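Local structure of enoyl-CoA hydratase (Mycobacterium avium subsp. paratuberculosis, 4LK5) at residues 45-50 / 82-87; 66-71 / 118-123; 134-139 / 160-165; 153-158 / 211-216. The protein probably catalyses the reversible addition of water to the double bond of an enoyl-CoA thioester, as a member of the enoyl-CoA hydratase/isomerase (crotonase) family. All coordinates share one frame; numbering follows the deposited sequence.

Contact 1: 45-50 / 82-87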
loop_
_atom_site.group_PDB
_atom_site.type_symbol
_atom_site.label_atom_id
_atom_site.label_comp_id
_atom_site.label_asym_id
_atom_site.label_seq_id
_atom_site.Cartn_x
_atom_site.Cartn_y
_atom_site.Cartn_z
ATOM N N VAL C 45 -19.160 -6.155 -24.616
ATOM C CA VAL C 45 -19.077 -5.082 -23.650
ATOM C C VAL C 45 -20.372 -4.959 -22.849
ATOM O O VAL C 45 -21.438 -4.601 -23.368
ATOM C CB VAL C 45 -18.803 -3.762 -24.365
ATOM C CG1 VAL C 45 -18.628 -2.596 -23.381
ATOM C CG2 VAL C 45 -17.571 -3.922 -25.245
ATOM N N PHE C 46 -20.251 -5.238 -21.567
ATOM C CA PHE C 46 -21.380 -5.339 -20.681
ATOM C C PHE C 46 -21.354 -4.049 -19.910
ATOM O O PHE C 46 -20.416 -3.816 -19.142
ATOM C CB PHE C 46 -21.129 -6.545 -19.805
ATOM C CG PHE C 46 -22.269 -6.955 -18.952
ATOM C CD1 PHE C 46 -23.202 -7.862 -19.419
ATOM C CD2 PHE C 46 -22.357 -6.515 -17.636
ATOM C CE1 PHE C 46 -24.247 -8.277 -18.602
ATOM C CE2 PHE C 46 -23.386 -6.919 -16.811
ATOM C CZ PHE C 46 -24.334 -7.805 -17.286
ATOM N N SER C 47 -22.313 -3.162 -20.185
ATOM C CA SER C 47 -22.383 -1.890 -19.475
ATOM C C SER C 47 -23.450 -1.979 -18.434
ATOM O O SER C 47 -24.431 -2.690 -18.583
ATOM C CB SER C 47 -22.671 -0.683 -20.385
ATOM O OG SER C 47 -21.859 -0.680 -21.552
ATOM N N VAL C 48 -23.252 -1.219 -17.380
ATOM C CA VAL C 48 -24.139 -1.218 -16.272
ATOM C C VAL C 48 -24.204 0.238 -15.861
ATOM O O VAL C 48 -23.203 0.819 -15.455
ATOM C CB VAL C 48 -23.600 -2.144 -15.159
ATOM C CG1 VAL C 48 -24.312 -1.887 -13.849
ATOM C CG2 VAL C 48 -23.784 -3.612 -15.544
ATOM N N THR C 49 -25.383 0.833 -15.983
ATOM C CA THR C 49 -25.498 2.255 -15.826
ATOM C C THR C 49 -26.662 2.612 -14.903
ATOM O O THR C 49 -27.824 2.336 -15.198
ATOM C CB THR C 49 -25.633 2.905 -17.204
ATOM O OG1 THR C 49 -24.674 2.308 -18.097
ATOM C CG2 THR C 49 -25.419 4.423 -17.132
ATOM N N ILE C 50 -26.320 3.210 -13.762
ATOM C CA ILE C 50 -27.304 3.670 -12.780
ATOM C C ILE C 50 -27.966 4.887 -13.422
ATOM O O ILE C 50 -27.289 5.632 -14.144
ATOM C CB ILE C 50 -26.650 4.045 -11.425
ATOM C CG1 ILE C 50 -25.843 2.872 -10.854
ATOM C CG2 ILE C 50 -27.695 4.457 -10.400
ATOM C CD1 ILE C 50 -24.993 3.213 -9.636
ATOM N N VAL C 82 -15.498 -7.480 -21.390
ATOM C CA VAL C 82 -15.158 -6.329 -20.555
ATOM C C VAL C 82 -16.438 -5.868 -19.940
ATOM O O VAL C 82 -17.477 -6.075 -20.539
ATOM C CB VAL C 82 -14.602 -5.143 -21.373
ATOM C CG1 VAL C 82 -14.163 -3.978 -20.472
ATOM C CG2 VAL C 82 -13.442 -5.597 -22.243
ATOM N N VAL C 83 -16.357 -5.234 -18.764
ATOM C CA VAL C 83 -17.524 -4.783 -18.020
ATOM C C VAL C 83 -17.324 -3.311 -17.591
ATOM O O VAL C 83 -16.269 -2.938 -17.106
ATOM C CB VAL C 83 -17.739 -5.696 -16.784
ATOM C CG1 VAL C 83 -18.839 -5.154 -15.867
ATOM C CG2 VAL C 83 -18.061 -7.131 -17.194
ATOM N N ARG C 84 -18.311 -2.454 -17.804
ATOM C CA ARG C 84 -18.181 -1.076 -17.355
ATOM C C ARG C 84 -19.352 -0.699 -16.495
ATOM O O ARG C 84 -20.475 -0.976 -16.861
ATOM C CB ARG C 84 -18.058 -0.074 -18.506
ATOM C CG ARG C 84 -18.636 -0.488 -19.849
ATOM C CD ARG C 84 -19.544 0.578 -20.478
ATOM N NE ARG C 84 -18.926 1.881 -20.726
ATOM C CZ ARG C 84 -19.285 3.025 -20.133
ATOM N NH1 ARG C 84 -20.256 3.053 -19.223
ATOM N NH2 ARG C 84 -18.670 4.161 -20.451
ATOM N N ILE C 85 -19.070 -0.075 -15.352
ATOM C CA ILE C 85 -20.105 0.487 -14.500
ATOM C C ILE C 85 -19.969 1.961 -14.622
ATOM O O ILE C 85 -18.850 2.479 -14.635
ATOM C CB ILE C 85 -19.905 0.307 -12.977
ATOM C CG1 ILE C 85 -18.772 -0.638 -12.649
ATOM C CG2 ILE C 85 -21.216 -0.074 -12.289
ATOM C CD1 ILE C 85 -19.078 -2.053 -13.025
ATOM N N GLY C 86 -21.111 2.628 -14.621
ATOM C CA GLY C 86 -21.175 4.070 -14.585
ATOM C C GLY C 86 -22.549 4.535 -14.132
ATOM O O GLY C 86 -23.415 3.716 -13.787
ATOM N N GLY C 87 -22.724 5.858 -14.106
ATOM C CA GLY C 87 -23.976 6.497 -13.726
ATOM C C GLY C 87 -24.285 7.652 -14.655
ATOM O O GLY C 87 -23.356 8.328 -15.111
#

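Contact 2: 66-71 / 118-123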
loop_
_atom_site.group_PDB
_atom_site.type_symbol
_atom_site.label_atom_id
_atom_site.label_comp_id
_atom_site.label_asym_id
_atom_site.label_seq_id
_atom_site.Cartn_x
_atom_site.Cartn_y
_atom_site.Cartn_z
ATOM N N GLY C 66 -29.811 -5.264 -8.249
ATOM C CA GLY C 66 -29.729 -5.396 -9.692
ATOM C C GLY C 66 -28.319 -5.499 -10.227
ATOM O O GLY C 66 -28.025 -6.367 -11.058
ATOM N N ILE C 67 -27.455 -4.594 -9.760
ATOM C CA ILE C 67 -26.034 -4.550 -10.149
ATOM C C ILE C 67 -25.393 -5.853 -9.678
ATOM O O ILE C 67 -24.701 -6.534 -10.427
ATOM C CB ILE C 67 -25.316 -3.347 -9.480
ATOM C CG1 ILE C 67 -25.902 -2.018 -9.948
ATOM C CG2 ILE C 67 -23.812 -3.343 -9.745
ATOM C CD1 ILE C 67 -26.005 -1.036 -8.816
ATOM N N ALA C 68 -25.658 -6.215 -8.428
ATOM C CA ALA C 68 -25.216 -7.492 -7.928
ATOM C C ALA C 68 -25.619 -8.617 -8.877
ATOM O O ALA C 68 -24.753 -9.350 -9.323
ATOM C CB ALA C 68 -25.725 -7.726 -6.509
ATOM N N ASP C 69 -26.900 -8.711 -9.248
ATOM C CA ASP C 69 -27.389 -9.828 -10.117
ATOM C C ASP C 69 -26.718 -9.795 -11.478
ATOM O O ASP C 69 -26.250 -10.806 -12.013
ATOM C CB ASP C 69 -28.927 -9.762 -10.318
ATOM C CG ASP C 69 -29.741 -10.144 -9.046
ATOM O OD1 ASP C 69 -29.192 -10.719 -8.089
ATOM O OD2 ASP C 69 -30.956 -9.878 -9.008
ATOM N N ALA C 70 -26.693 -8.603 -12.048
ATOM C CA ALA C 70 -25.972 -8.332 -13.282
ATOM C C ALA C 70 -24.464 -8.718 -13.228
ATOM O O ALA C 70 -23.911 -9.301 -14.202
ATOM C CB ALA C 70 -26.128 -6.850 -13.617
HETATM N N MSE C 71 -23.784 -8.404 -12.119
HETATM C CA MSE C 71 -22.368 -8.790 -12.033
HETATM C C MSE C 71 -22.266 -10.305 -11.964
HETATM O O MSE C 71 -21.446 -10.912 -12.648
HETATM C CB MSE C 71 -21.643 -8.144 -10.862
HETATM C CG MSE C 71 -21.615 -6.641 -10.991
HETATM SE SE MSE C 71 -20.555 -6.132 -12.558
HETATM C CE MSE C 71 -21.255 -4.318 -12.662
ATOM N N ILE C 118 -24.970 -5.113 -0.738
ATOM C CA ILE C 118 -23.742 -4.376 -1.015
ATOM C C ILE C 118 -22.636 -5.415 -1.094
ATOM O O ILE C 118 -21.830 -5.427 -2.040
ATOM C CB ILE C 118 -23.313 -3.444 0.116
ATOM C CG1 ILE C 118 -24.328 -2.348 0.414
ATOM C CG2 ILE C 118 -21.965 -2.809 -0.210
ATOM C CD1 ILE C 118 -24.715 -1.521 -0.762
ATOM N N ASN C 119 -22.601 -6.284 -0.080
ATOM C CA ASN C 119 -21.544 -7.280 0.022
ATOM C C ASN C 119 -21.595 -8.208 -1.182
ATOM O O ASN C 119 -20.577 -8.453 -1.809
ATOM C CB ASN C 119 -21.604 -8.023 1.372
ATOM C CG ASN C 119 -21.220 -7.122 2.558
ATOM O OD1 ASN C 119 -20.856 -5.953 2.384
ATOM N ND2 ASN C 119 -21.295 -7.659 3.763
ATOM N N ARG C 120 -22.784 -8.681 -1.533
ATOM C CA ARG C 120 -22.953 -9.508 -2.723
ATOM C C ARG C 120 -22.384 -8.806 -3.929
ATOM O O ARG C 120 -21.655 -9.390 -4.698
ATOM C CB ARG C 120 -24.435 -9.791 -3.017
ATOM C CG ARG C 120 -24.927 -11.198 -2.752
ATOM C CD ARG C 120 -26.434 -11.321 -3.050
ATOM N NE ARG C 120 -26.578 -11.680 -4.444
ATOM C CZ ARG C 120 -27.346 -11.088 -5.354
ATOM N NH1 ARG C 120 -28.195 -10.074 -5.073
ATOM N NH2 ARG C 120 -27.265 -11.583 -6.585
ATOM N N LEU C 121 -22.760 -7.556 -4.114
ATOM C CA LEU C 121 -22.301 -6.793 -5.270
ATOM C C LEU C 121 -20.765 -6.786 -5.316
ATOM O O LEU C 121 -20.156 -7.247 -6.296
ATOM C CB LEU C 121 -22.859 -5.376 -5.224
ATOM C CG LEU C 121 -22.220 -4.268 -6.070
ATOM C CD1 LEU C 121 -21.772 -4.744 -7.422
ATOM C CD2 LEU C 121 -23.232 -3.144 -6.211
ATOM N N VAL C 122 -20.166 -6.322 -4.224
ATOM C CA VAL C 122 -18.725 -6.207 -4.122
ATOM C C VAL C 122 -18.010 -7.527 -4.402
ATOM O O VAL C 122 -17.057 -7.567 -5.209
ATOM C CB VAL C 122 -18.333 -5.573 -2.764
ATOM C CG1 VAL C 122 -16.911 -5.839 -2.450
ATOM C CG2 VAL C 122 -18.559 -4.077 -2.823
ATOM N N ARG C 123 -18.482 -8.611 -3.805
ATOM C CA ARG C 123 -17.904 -9.934 -4.117
ATOM C C ARG C 123 -18.068 -10.294 -5.559
ATOM O O ARG C 123 -17.236 -11.007 -6.093
ATOM C CB ARG C 123 -18.566 -11.075 -3.351
ATOM C CG ARG C 123 -18.308 -11.023 -1.868
ATOM C CD ARG C 123 -18.604 -12.324 -1.175
ATOM N NE ARG C 123 -18.697 -12.037 0.250
ATOM C CZ ARG C 123 -19.826 -11.792 0.925
ATOM N NH1 ARG C 123 -21.011 -11.826 0.345
ATOM N NH2 ARG C 123 -19.758 -11.530 2.230
#

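Contact 3: 134-139 / 160-165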
loop_
_atom_site.group_PDB
_atom_site.type_symbol
_atom_site.label_atom_id
_atom_site.label_comp_id
_atom_site.label_asym_id
_atom_site.label_seq_id
_atom_site.Cartn_x
_atom_site.Cartn_y
_atom_site.Cartn_z
ATOM N N ALA C 134 -14.532 0.970 -13.980
ATOM C CA ALA C 134 -15.325 2.031 -13.399
ATOM C C ALA C 134 -15.080 3.364 -14.085
ATOM O O ALA C 134 -13.963 3.847 -14.179
ATOM C CB ALA C 134 -15.052 2.164 -11.913
ATOM N N VAL C 135 -16.166 3.976 -14.511
ATOM C CA VAL C 135 -16.152 5.145 -15.348
ATOM C C VAL C 135 -16.722 6.283 -14.538
ATOM O O VAL C 135 -17.917 6.397 -14.412
ATOM C CB VAL C 135 -17.067 4.916 -16.570
ATOM C CG1 VAL C 135 -17.131 6.175 -17.425
ATOM C CG2 VAL C 135 -16.579 3.730 -17.378
ATOM N N VAL C 136 -15.866 7.131 -14.004
ATOM C CA VAL C 136 -16.276 8.075 -12.988
ATOM C C VAL C 136 -16.273 9.497 -13.584
ATOM O O VAL C 136 -15.221 10.098 -13.678
ATOM C CB VAL C 136 -15.355 7.902 -11.755
ATOM C CG1 VAL C 136 -15.795 8.772 -10.595
ATOM C CG2 VAL C 136 -15.371 6.449 -11.293
ATOM N N GLN C 137 -17.440 10.006 -14.016
ATOM C CA GLN C 137 -17.486 11.322 -14.714
ATOM C C GLN C 137 -17.713 12.434 -13.720
ATOM O O GLN C 137 -17.438 13.575 -14.031
ATOM C CB GLN C 137 -18.547 11.478 -15.845
ATOM C CG GLN C 137 -19.287 10.249 -16.356
ATOM C CD GLN C 137 -20.336 9.762 -15.369
ATOM O OE1 GLN C 137 -21.040 10.556 -14.699
ATOM N NE2 GLN C 137 -20.428 8.427 -15.247
ATOM N N GLY C 138 -18.220 12.111 -12.535
ATOM C CA GLY C 138 -18.443 13.141 -11.537
ATOM C C GLY C 138 -18.301 12.651 -10.119
ATOM O O GLY C 138 -17.432 11.862 -9.840
ATOM N N PRO C 139 -19.150 13.141 -9.201
ATOM C CA PRO C 139 -19.019 12.714 -7.796
ATOM C C PRO C 139 -19.181 11.215 -7.565
ATOM O O PRO C 139 -19.999 10.550 -8.229
ATOM C CB PRO C 139 -20.125 13.498 -7.086
ATOM C CG PRO C 139 -20.347 14.709 -7.939
ATOM C CD PRO C 139 -20.068 14.290 -9.358
ATOM N N ALA C 160 -14.485 14.687 -11.690
ATOM C CA ALA C 160 -14.774 13.725 -10.639
ATOM C C ALA C 160 -14.116 14.043 -9.331
ATOM O O ALA C 160 -13.080 14.674 -9.287
ATOM C CB ALA C 160 -14.348 12.342 -11.081
ATOM N N PHE C 161 -14.742 13.587 -8.256
ATOM C CA PHE C 161 -14.086 13.495 -6.960
ATOM C C PHE C 161 -14.613 12.314 -6.158
ATOM O O PHE C 161 -15.683 11.775 -6.439
ATOM C CB PHE C 161 -14.210 14.782 -6.147
ATOM C CG PHE C 161 -15.627 15.122 -5.727
ATOM C CD1 PHE C 161 -16.218 14.504 -4.600
ATOM C CD2 PHE C 161 -16.378 16.067 -6.447
ATOM C CE1 PHE C 161 -17.516 14.810 -4.205
ATOM C CE2 PHE C 161 -17.667 16.377 -6.047
ATOM C CZ PHE C 161 -18.238 15.748 -4.927
ATOM N N PHE C 162 -13.843 11.949 -5.137
ATOM C CA PHE C 162 -14.139 10.831 -4.300
ATOM C C PHE C 162 -14.324 11.258 -2.854
ATOM O O PHE C 162 -13.603 12.103 -2.331
ATOM C CB PHE C 162 -13.016 9.799 -4.433
ATOM C CG PHE C 162 -12.875 9.266 -5.823
ATOM C CD1 PHE C 162 -12.201 10.005 -6.808
ATOM C CD2 PHE C 162 -13.450 8.071 -6.178
ATOM C CE1 PHE C 162 -12.082 9.519 -8.108
ATOM C CE2 PHE C 162 -13.347 7.591 -7.478
ATOM C CZ PHE C 162 -12.669 8.320 -8.444
HETATM N N MSE C 163 -15.316 10.678 -2.198
HETATM C CA MSE C 163 -15.482 10.971 -0.792
HETATM C C MSE C 163 -16.162 9.864 -0.036
HETATM O O MSE C 163 -17.319 9.522 -0.296
HETATM C CB MSE C 163 -16.282 12.246 -0.607
HETATM C CG MSE C 163 -16.335 12.454 0.898
HETATM SE SE MSE C 163 -16.899 14.279 1.235
HETATM C CE MSE C 163 -18.637 14.050 0.331
ATOM N N LEU C 164 -15.439 9.319 0.935
ATOM C CA LEU C 164 -15.998 8.359 1.839
ATOM C C LEU C 164 -16.838 9.082 2.877
ATOM O O LEU C 164 -16.367 9.373 3.967
ATOM C CB LEU C 164 -14.880 7.618 2.525
ATOM C CG LEU C 164 -14.106 6.674 1.627
ATOM C CD1 LEU C 164 -13.155 5.892 2.525
ATOM C CD2 LEU C 164 -15.026 5.733 0.891
ATOM N N ALA C 165 -18.097 9.323 2.527
ATOM C CA ALA C 165 -18.992 10.192 3.304
ATOM C C ALA C 165 -19.529 9.569 4.574
ATOM O O ALA C 165 -19.971 10.281 5.464
ATOM C CB ALA C 165 -20.160 10.647 2.436
#

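Contact 4: 153-158 / 211-216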
loop_
_atom_site.group_PDB
_atom_site.type_symbol
_atom_site.label_atom_id
_atom_site.label_comp_id
_atom_site.label_asym_id
_atom_site.label_seq_id
_atom_site.Cartn_x
_atom_site.Cartn_y
_atom_site.Cartn_z
ATOM N N VAL C 153 -10.050 -1.283 -13.010
ATOM C CA VAL C 153 -9.571 -0.120 -13.685
ATOM C C VAL C 153 -10.527 0.987 -13.293
ATOM O O VAL C 153 -11.738 0.793 -13.338
ATOM C CB VAL C 153 -9.600 -0.377 -15.212
ATOM C CG1 VAL C 153 -9.396 0.912 -15.980
ATOM C CG2 VAL C 153 -8.538 -1.387 -15.571
ATOM N N VAL C 154 -9.988 2.124 -12.880
ATOM C CA VAL C 154 -10.823 3.268 -12.568
ATOM C C VAL C 154 -10.405 4.472 -13.402
ATOM O O VAL C 154 -9.329 5.009 -13.230
ATOM C CB VAL C 154 -10.786 3.576 -11.067
ATOM C CG1 VAL C 154 -11.785 4.657 -10.688
ATOM C CG2 VAL C 154 -11.077 2.318 -10.292
ATOM N N LEU C 155 -11.282 4.872 -14.324
ATOM C CA LEU C 155 -11.073 6.032 -15.188
ATOM C C LEU C 155 -11.901 7.191 -14.649
ATOM O O LEU C 155 -13.093 7.073 -14.466
ATOM C CB LEU C 155 -11.525 5.701 -16.599
ATOM C CG LEU C 155 -10.611 4.898 -17.557
ATOM C CD1 LEU C 155 -9.471 4.173 -16.899
ATOM C CD2 LEU C 155 -11.422 3.943 -18.392
ATOM N N ALA C 156 -11.233 8.299 -14.383
ATOM C CA ALA C 156 -11.865 9.476 -13.869
ATOM C C ALA C 156 -11.732 10.703 -14.806
ATOM O O ALA C 156 -10.737 10.867 -15.519
ATOM C CB ALA C 156 -11.285 9.791 -12.508
ATOM N N SER C 157 -12.790 11.516 -14.813
ATOM C CA SER C 157 -12.788 12.868 -15.350
ATOM C C SER C 157 -12.107 13.832 -14.387
ATOM O O SER C 157 -12.143 13.647 -13.160
ATOM C CB SER C 157 -14.232 13.343 -15.537
ATOM O OG SER C 157 -14.279 14.746 -15.731
ATOM N N GLU C 158 -11.533 14.899 -14.923
ATOM C CA GLU C 158 -11.054 15.964 -14.054
ATOM C C GLU C 158 -12.199 16.546 -13.212
ATOM O O GLU C 158 -11.945 17.096 -12.153
ATOM C CB GLU C 158 -10.293 17.043 -14.838
ATOM C CG GLU C 158 -8.927 16.522 -15.251
ATOM C CD GLU C 158 -7.940 17.591 -15.660
ATOM O OE1 GLU C 158 -8.267 18.369 -16.582
ATOM O OE2 GLU C 158 -6.826 17.608 -15.072
ATOM N N VAL C 211 -6.716 5.835 -8.553
ATOM C CA VAL C 211 -7.349 5.586 -9.861
ATOM C C VAL C 211 -6.345 5.395 -10.970
ATOM O O VAL C 211 -5.177 5.743 -10.857
ATOM C CB VAL C 211 -8.325 6.700 -10.295
ATOM C CG1 VAL C 211 -9.349 6.962 -9.196
ATOM C CG2 VAL C 211 -7.590 7.981 -10.643
ATOM N N THR C 212 -6.840 4.842 -12.057
ATOM C CA THR C 212 -6.004 4.387 -13.107
ATOM C C THR C 212 -5.599 5.567 -14.015
ATOM O O THR C 212 -4.410 5.711 -14.406
ATOM C CB THR C 212 -6.740 3.277 -13.863
ATOM O OG1 THR C 212 -7.190 2.300 -12.904
ATOM C CG2 THR C 212 -5.802 2.618 -14.870
ATOM N N ALA C 213 -6.572 6.424 -14.328
ATOM C CA ALA C 213 -6.296 7.591 -15.166
ATOM C C ALA C 213 -7.314 8.707 -15.020
ATOM O O ALA C 213 -8.459 8.470 -14.675
ATOM C CB ALA C 213 -6.166 7.175 -16.632
ATOM N N VAL C 214 -6.849 9.918 -15.296
ATOM C CA VAL C 214 -7.653 11.131 -15.240
ATOM C C VAL C 214 -7.626 11.722 -16.638
ATOM O O VAL C 214 -6.596 11.744 -17.275
ATOM C CB VAL C 214 -7.061 12.180 -14.260
ATOM C CG1 VAL C 214 -7.932 13.440 -14.216
ATOM C CG2 VAL C 214 -6.888 11.595 -12.848
ATOM N N TYR C 215 -8.758 12.213 -17.110
ATOM C CA TYR C 215 -8.817 12.863 -18.409
ATOM C C TYR C 215 -9.538 14.182 -18.263
ATOM O O TYR C 215 -10.490 14.273 -17.499
ATOM C CB TYR C 215 -9.585 12.006 -19.397
ATOM C CG TYR C 215 -9.047 10.619 -19.507
ATOM C CD1 TYR C 215 -7.755 10.395 -19.928
ATOM C CD2 TYR C 215 -9.828 9.522 -19.198
ATOM C CE1 TYR C 215 -7.258 9.113 -20.035
ATOM C CE2 TYR C 215 -9.337 8.238 -19.298
ATOM C CZ TYR C 215 -8.054 8.043 -19.708
ATOM O OH TYR C 215 -7.554 6.770 -19.805
ATOM N N PRO C 216 -9.108 15.205 -19.021
ATOM C CA PRO C 216 -9.929 16.422 -19.078
ATOM C C PRO C 216 -11.384 16.097 -19.445
ATOM O O PRO C 216 -11.637 15.215 -20.281
ATOM C CB PRO C 216 -9.247 17.244 -20.184
ATOM C CG PRO C 216 -7.821 16.774 -20.183
ATOM C CD PRO C 216 -7.951 15.289 -19.943
#

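Contact 1: 45-50 / 82-87
F46, V48 and I50 of strand 45-50 join V82, R84 and G86 of strand 82-87 through five backbone hydrogen bonds, the alternating zigzag of a parallel pair. The series starts with F46 N to V82 O, 3.1 Å, and runs through R84 N to F46 O, 2.8 Å, to I50 N, which reaches G86 O at 2.9 Å. One link is bent: V48 N lies 2.8 Å from R84 O with an N-H...O angle of 132°. The strand axes diverge by only 18°, so residues stay paired from V45-V82 to I50-G87.

Side chains of paired residues lie on the same face. On one, branched valines and isoleucines fill the gaps beside the backbone: V48 CG1 is placed next to the backbone carbonyl (chi1 165°) and runs alongside I85, 3.9 Å from its CG2, both side chains pointing the same way. F46 and V83 repeat this, F46 CB lying 4.1 Å from V83 CG2. On the other face, where several residues are partly exposed, S47 and T49 are small and polar. The long aliphatic stem of R84, bent at its second and third torsions, crosses V45, with R84 CG 4.1 Å from V45 CG1.

Each face has its own cover. Helix 61-76, the crossover of this beta-alpha-beta unit, meets F46, V48 and I85 through Y73, A74 and M71, whereas helix 217-233 packs on V45, V82 and R84. Strand 132-136 flanks strand 82-87, and strand 37-41 pairs with strand 45-50.

Contact 2: 66-71 / 118-123
A68 and L121 mark where helices 61-76 and 113-127 meet, their segment axes approaching to 8.2 Å and inclined by 30°. With A68 CA 4.0 Å from L121 CA, a small residue suits the place: the lone methyl of A68 points at the other helix, and its CB lies 3.9 Å from L121 CB.

L121 carries the apolar half. With its CG turned away from its own backbone N (chi1 162°), both methyls cross over I67, whose CG2 is 3.4 Å from L121 CD1. The same CD1 touches the CG of M71, a selenomethionine. Branched and flexible side chains thus pack closely between the helices.

R120 carries the polar half. Bent at its third torsion, it reaches D69, where its NH2 donates to OD1 at 2.6 Å. The oxygen is met nearly along its C-O axis and lies close to the guanidinium plane. R120 NH1 adds a weak bond to that OD1, while the carboxylate and guanidinium planes are turned 49° apart, so the two groups do not lie flat in a double bridge. The A68 methyl sits over one face of the guanidinium, toward its rim.

E72 and E117 also form salt bridges with R120, through NH2 and NH1. Three carboxylates gathered round one arginine would probably favour its charged form and ease the charge they bring together, joining the two helices beside a buried apolar seam.

Contact 3: 134-139 / 160-165
One face of the F161 ring is covered by P139, which lies across it at a slant. The proline presents its CB off-centre, 4.1 Å from the ring centroid and 30° off the normal, a CH-pi contact, with CB 3.6 Å from F161 CZ. Its CG touches the same side of the ring, near CE2. A compact, ring-closed proline suits this place, since its CH groups can spread over an aromatic face. F161 reaches it by setting its CG between backbone N and carbonyl carbon (chi1 66°), the crowded position, which swings the ring back over the proline.

F162 projects from the other side of its strand and comes at V136 from the opposite direction. Its CZ meets V136 CG1 at 3.8 Å, the ring turned obliquely to the methyl. V136 CG1 also touches A160 CB, so one branch of the valine serves two partners. A160 is small enough to fit in the bend of the chain: its CB lies 3.4 Å from G138 O and 3.5 Å from V136 O. G138 O also receives a CA-H...O contact from A160, at 3.3 Å. Between the two segments the contact rests on such packing, with no conventional hydrogen bond.

The loop at Q137 and G138 carries the chain out of the large sheet at strand 132-136, toward strand 139-141, which runs beside strand 161-163 in a smaller sheet. This pairing of a large and a small sheet is a mark of the crotonase fold. In relatives, the segment following such a strand leads into the helix whose N-terminal end contributes to the oxyanion hole.

Contact 4: 153-158 / 211-216
V154 meets T212 through two bonds, one in each direction. V154 N donates to T212 OG1 at 2.8 Å and almost straight, 170°, so a threonine hydroxyl does the work of a backbone carbonyl; with OG1 set beside its own backbone N (chi1 -52°), T212 turns it to the strand. In return V154 O takes T212 N, in its carbonyl plane, at 2.8 Å, and is shared with A213 N, a longer bond of 3.3 Å tilted from that plane. Beyond this fork regular pairing takes over: A156 N to A213 O is 2.8 Å and nearly linear, and Y215 N reaches A156 O. E158 N closes the series on Y215 O.

These bonds add strand 213-215 as the last strand of the large crotonase sheet within this chain, parallel to strand 153-157 with their axes at 25°. On its other side strand 153-157 bonds to A134 and V136.

Packing differs along the pair. V154 CG1 crosses V211 CG1 at about a right angle, 3.7 Å away, two buried, branched side chains packing together. A156 has only a methyl, which suits its close packing on A202 of helix 202-208, a residue that V214 also touches. On the opposite face L155 CG abuts the edge of the Y215 ring, 4.0 Å from CE2, and helix 217-233 covers both through V227. At the solvent-facing end E158 CG presses on V214 CG1, 3.4 Å away, its carboxylate oxygen OE1 coming to rest against P216 CA. V153 packs on L195 of a neighbouring subunit, while V154 and T212 pack on its I188.

In the fold
Contacts 1, 3 and 4 all reach the large mixed sheet, in which strands 45-50, 82-87, 132-136, 153-157 and 213-215 stand side by side in chain order. Contact 2 lies on it: M71 touches V48, V83 and I85 of contact 1, whose centre is about 13 Å away. The segments of contacts 1 and 2 alternate along the chain, as do those of 3 and 4, whose centres are about 10 Å apart; strands 132-136 and 153-157 join these two. Contacts 2 and 4, about 23 Å apart between centres, occupy opposite sides of the chain's centre. The set thus runs from the helical layer through the sheet to the neighbouring subunit.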